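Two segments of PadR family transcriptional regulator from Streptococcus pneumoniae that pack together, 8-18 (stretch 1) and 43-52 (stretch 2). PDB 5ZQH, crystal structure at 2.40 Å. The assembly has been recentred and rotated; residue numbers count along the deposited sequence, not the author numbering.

Stretch 1, residues 8-18: VLEGCVLDMIG
Stretch 2 (43-52) TIYPLLQKLE

What fills the centre of the contact? Val 13 does, its CA-to-CB bond pointing toward stretch 2 and its side chain in the t rotamer. CG2 of Val 13 lies 3.8 Å from CD2 of Leu 47, while its CG1 sits 3.8 Å from CD2 of Leu 48 and 4.0 Å from CD2 of Leu 51. It thus touches three leucines: Leu 47 (t, chi2 66°), Leu 48 (m, chi2 173°) and Leu 51 (chi1 -89°, chi2 25°). Packing these methyls together keeps them from water.

What backbone arrangement allows this? Residues 8-18 are helical throughout, and the second helix runs through Leu 47 to Glu 52 and on along the chain, both with i to i+4 bonds such as Val 13 N to Leu 9 O (2.8 Å) and Leu 51 N to Leu 47 O (3.0 Å). The axes approach to 11.0 Å and cross at -71°. The CA atoms of Glu 10 and Leu 47 are 7.3 Å apart, those of Val 13 and Leu 48 8.3 Å, and those of Leu 14 and Leu 51 8.6 Å.

How does the apolar layer extend? Leu 9 (chi1 33°, chi2 139°) places CD1 4.2 Å from both Ile 44 CD1 and Leu 47 CD2; Ile 44 is m, with chi2 -50°. Further along, Leu 14 CD1 reaches Leu 51 CG at 3.8 Å (Leu 14 chi1 -115°, chi2 19°), and Ile 17 CD1 (m, t) meets Leu 48 CD2 at 3.9 Å.

Where does polar chemistry enter? Glu 10 (t, chi2 -167°, chi3 77°) lays CG 4.0 Å from both Leu 47 CD1 and Leu 51 CD1. Its carboxylate joins Lys 50 (t, t, p, chi4 -136°) through water, which donates to Glu 10 OE2 at 3.0 Å and accepts from Lys 50 NZ at 2.8 Å. No direct hydrogen bond links the stretches.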

# COMPACT_ATOMS: atom_id res chain seq x y z
N VAL A 8 -0.74 -3.79 -2.47
CA VAL A 8 -1.43 -5.01 -2.02
C VAL A 8 -1.54 -6.06 -3.14
O VAL A 8 -1.09 -7.20 -2.94
CB VAL A 8 -2.78 -4.72 -1.32
CG1 VAL A 8 -3.59 -5.99 -1.11
CG2 VAL A 8 -2.55 -4.03 0.02
N LEU A 9 -2.09 -5.69 -4.31
CA LEU A 9 -2.16 -6.65 -5.42
C LEU A 9 -0.81 -7.16 -5.93
O LEU A 9 -0.74 -8.30 -6.39
CB LEU A 9 -3.12 -6.29 -6.58
CG LEU A 9 -3.51 -4.94 -7.17
CD1 LEU A 9 -3.58 -5.01 -8.69
CD2 LEU A 9 -4.86 -4.56 -6.61
N GLU A 10 0.23 -6.33 -5.84
CA GLU A 10 1.58 -6.79 -6.18
C GLU A 10 1.98 -7.96 -5.30
O GLU A 10 2.25 -9.05 -5.81
CB GLU A 10 2.63 -5.67 -6.08
CG GLU A 10 3.93 -6.06 -6.76
CD GLU A 10 5.08 -5.13 -6.44
OE1 GLU A 10 5.64 -5.23 -5.32
OE2 GLU A 10 5.44 -4.30 -7.31
N GLY A 11 1.97 -7.73 -3.98
CA GLY A 11 2.21 -8.76 -2.98
C GLY A 11 1.34 -9.99 -3.11
O GLY A 11 1.84 -11.11 -3.06
N CYS A 12 0.03 -9.77 -3.30
CA CYS A 12 -0.95 -10.87 -3.48
C CYS A 12 -0.71 -11.70 -4.74
O CYS A 12 -0.72 -12.93 -4.67
CB CYS A 12 -2.39 -10.35 -3.41
SG CYS A 12 -2.89 -9.78 -1.76
N VAL A 13 -0.50 -11.04 -5.88
CA VAL A 13 -0.15 -11.71 -7.16
C VAL A 13 1.15 -12.53 -7.05
O VAL A 13 1.22 -13.68 -7.49
CB VAL A 13 -0.14 -10.72 -8.37
CG1 VAL A 13 0.64 -11.26 -9.57
CG2 VAL A 13 -1.56 -10.38 -8.79
N LEU A 14 2.17 -11.92 -6.45
CA LEU A 14 3.45 -12.56 -6.14
C LEU A 14 3.30 -13.80 -5.25
O LEU A 14 3.90 -14.85 -5.54
CB LEU A 14 4.41 -11.54 -5.52
CG LEU A 14 5.72 -11.08 -6.18
CD1 LEU A 14 5.84 -11.33 -7.68
CD2 LEU A 14 5.99 -9.62 -5.85
N ASP A 15 2.50 -13.68 -4.19
CA ASP A 15 2.22 -14.79 -3.26
C ASP A 15 1.50 -15.96 -3.94
O ASP A 15 1.89 -17.11 -3.76
CB ASP A 15 1.43 -14.30 -2.04
CG ASP A 15 1.38 -15.33 -0.91
OD1 ASP A 15 2.45 -15.68 -0.35
OD2 ASP A 15 0.26 -15.78 -0.57
N MET A 16 0.47 -15.64 -4.73
CA MET A 16 -0.31 -16.63 -5.49
C MET A 16 0.54 -17.45 -6.47
O MET A 16 0.36 -18.66 -6.57
CB MET A 16 -1.47 -15.97 -6.23
CG MET A 16 -2.63 -15.60 -5.34
SD MET A 16 -3.88 -14.66 -6.23
CE MET A 16 -5.07 -14.38 -4.93
N ILE A 17 1.47 -16.76 -7.15
CA ILE A 17 2.44 -17.37 -8.07
C ILE A 17 3.43 -18.28 -7.30
O ILE A 17 3.86 -19.31 -7.82
CB ILE A 17 3.16 -16.28 -8.91
CG1 ILE A 17 2.22 -15.75 -9.99
CG2 ILE A 17 4.44 -16.79 -9.56
CD1 ILE A 17 2.55 -14.35 -10.47
N GLY A 18 3.76 -17.88 -6.07
CA GLY A 18 4.58 -18.70 -5.16
C GLY A 18 3.93 -19.99 -4.69
O GLY A 18 4.60 -21.03 -4.66
N THR A 43 -6.40 -5.19 -16.26
CA THR A 43 -5.55 -4.39 -15.37
C THR A 43 -4.48 -5.22 -14.66
O THR A 43 -3.55 -4.66 -14.06
CB THR A 43 -6.39 -3.65 -14.32
OG1 THR A 43 -7.50 -4.47 -13.92
CG2 THR A 43 -6.93 -2.33 -14.88
N ILE A 44 -4.62 -6.55 -14.75
CA ILE A 44 -3.75 -7.51 -14.07
C ILE A 44 -2.50 -7.87 -14.89
O ILE A 44 -1.40 -7.94 -14.35
CB ILE A 44 -4.55 -8.78 -13.64
CG1 ILE A 44 -5.70 -8.42 -12.67
CG2 ILE A 44 -3.65 -9.87 -13.06
CD1 ILE A 44 -5.35 -7.55 -11.47
N TYR A 45 -2.69 -8.10 -16.19
CA TYR A 45 -1.58 -8.46 -17.08
C TYR A 45 -0.49 -7.37 -17.23
O TYR A 45 0.67 -7.73 -17.40
CB TYR A 45 -2.07 -8.94 -18.46
CG TYR A 45 -1.28 -10.12 -19.00
CD1 TYR A 45 -0.03 -9.93 -19.59
CD2 TYR A 45 -1.79 -11.42 -18.92
CE1 TYR A 45 0.70 -11.01 -20.08
CE2 TYR A 45 -1.07 -12.50 -19.40
CZ TYR A 45 0.18 -12.29 -19.99
OH TYR A 45 0.92 -13.35 -20.48
N PRO A 46 -0.85 -6.06 -17.16
CA PRO A 46 0.20 -5.04 -17.02
C PRO A 46 1.14 -5.25 -15.82
O PRO A 46 2.35 -5.06 -15.96
CB PRO A 46 -0.59 -3.74 -16.86
CG PRO A 46 -1.82 -3.97 -17.64
CD PRO A 46 -2.15 -5.43 -17.47
N LEU A 47 0.57 -5.64 -14.67
CA LEU A 47 1.35 -6.00 -13.48
C LEU A 47 2.23 -7.25 -13.71
O LEU A 47 3.42 -7.24 -13.36
CB LEU A 47 0.44 -6.18 -12.25
CG LEU A 47 1.01 -6.71 -10.93
CD1 LEU A 47 2.01 -5.74 -10.31
CD2 LEU A 47 -0.12 -7.03 -9.96
N LEU A 48 1.65 -8.29 -14.31
CA LEU A 48 2.40 -9.49 -14.69
C LEU A 48 3.54 -9.17 -15.65
O LEU A 48 4.63 -9.73 -15.52
CB LEU A 48 1.47 -10.56 -15.29
CG LEU A 48 0.41 -11.24 -14.41
CD1 LEU A 48 -0.49 -12.13 -15.26
CD2 LEU A 48 1.02 -12.04 -13.26
N GLN A 49 3.27 -8.27 -16.60
CA GLN A 49 4.26 -7.78 -17.56
C GLN A 49 5.45 -7.11 -16.86
O GLN A 49 6.60 -7.37 -17.21
CB GLN A 49 3.61 -6.80 -18.54
CG GLN A 49 4.23 -6.74 -19.92
CD GLN A 49 3.27 -7.15 -21.02
OE1 GLN A 49 2.12 -6.70 -21.07
NE2 GLN A 49 3.75 -8.00 -21.93
N LYS A 50 5.15 -6.27 -15.86
CA LYS A 50 6.14 -5.54 -15.07
C LYS A 50 7.04 -6.47 -14.26
O LYS A 50 8.27 -6.32 -14.31
CB LYS A 50 5.45 -4.51 -14.16
CG LYS A 50 6.40 -3.51 -13.49
CD LYS A 50 5.63 -2.36 -12.84
CE LYS A 50 5.16 -2.71 -11.44
NZ LYS A 50 3.75 -2.27 -11.21
N LEU A 51 6.43 -7.41 -13.55
CA LEU A 51 7.11 -8.42 -12.75
C LEU A 51 8.03 -9.33 -13.58
O LEU A 51 9.13 -9.64 -13.15
CB LEU A 51 6.08 -9.27 -12.00
CG LEU A 51 5.48 -8.99 -10.61
CD1 LEU A 51 5.48 -7.53 -10.16
CD2 LEU A 51 4.07 -9.56 -10.58
N GLU A 52 7.57 -9.75 -14.77
CA GLU A 52 8.39 -10.58 -15.67
C GLU A 52 9.63 -9.82 -16.17
O GLU A 52 10.74 -10.36 -16.16
CB GLU A 52 7.57 -11.12 -16.85
CG GLU A 52 8.28 -12.21 -17.66
CD GLU A 52 7.56 -12.62 -18.94
OE1 GLU A 52 6.53 -12.01 -19.31
OE2 GLU A 52 8.03 -13.59 -19.58
O HOH W 1 3.05 -2.98 -8.61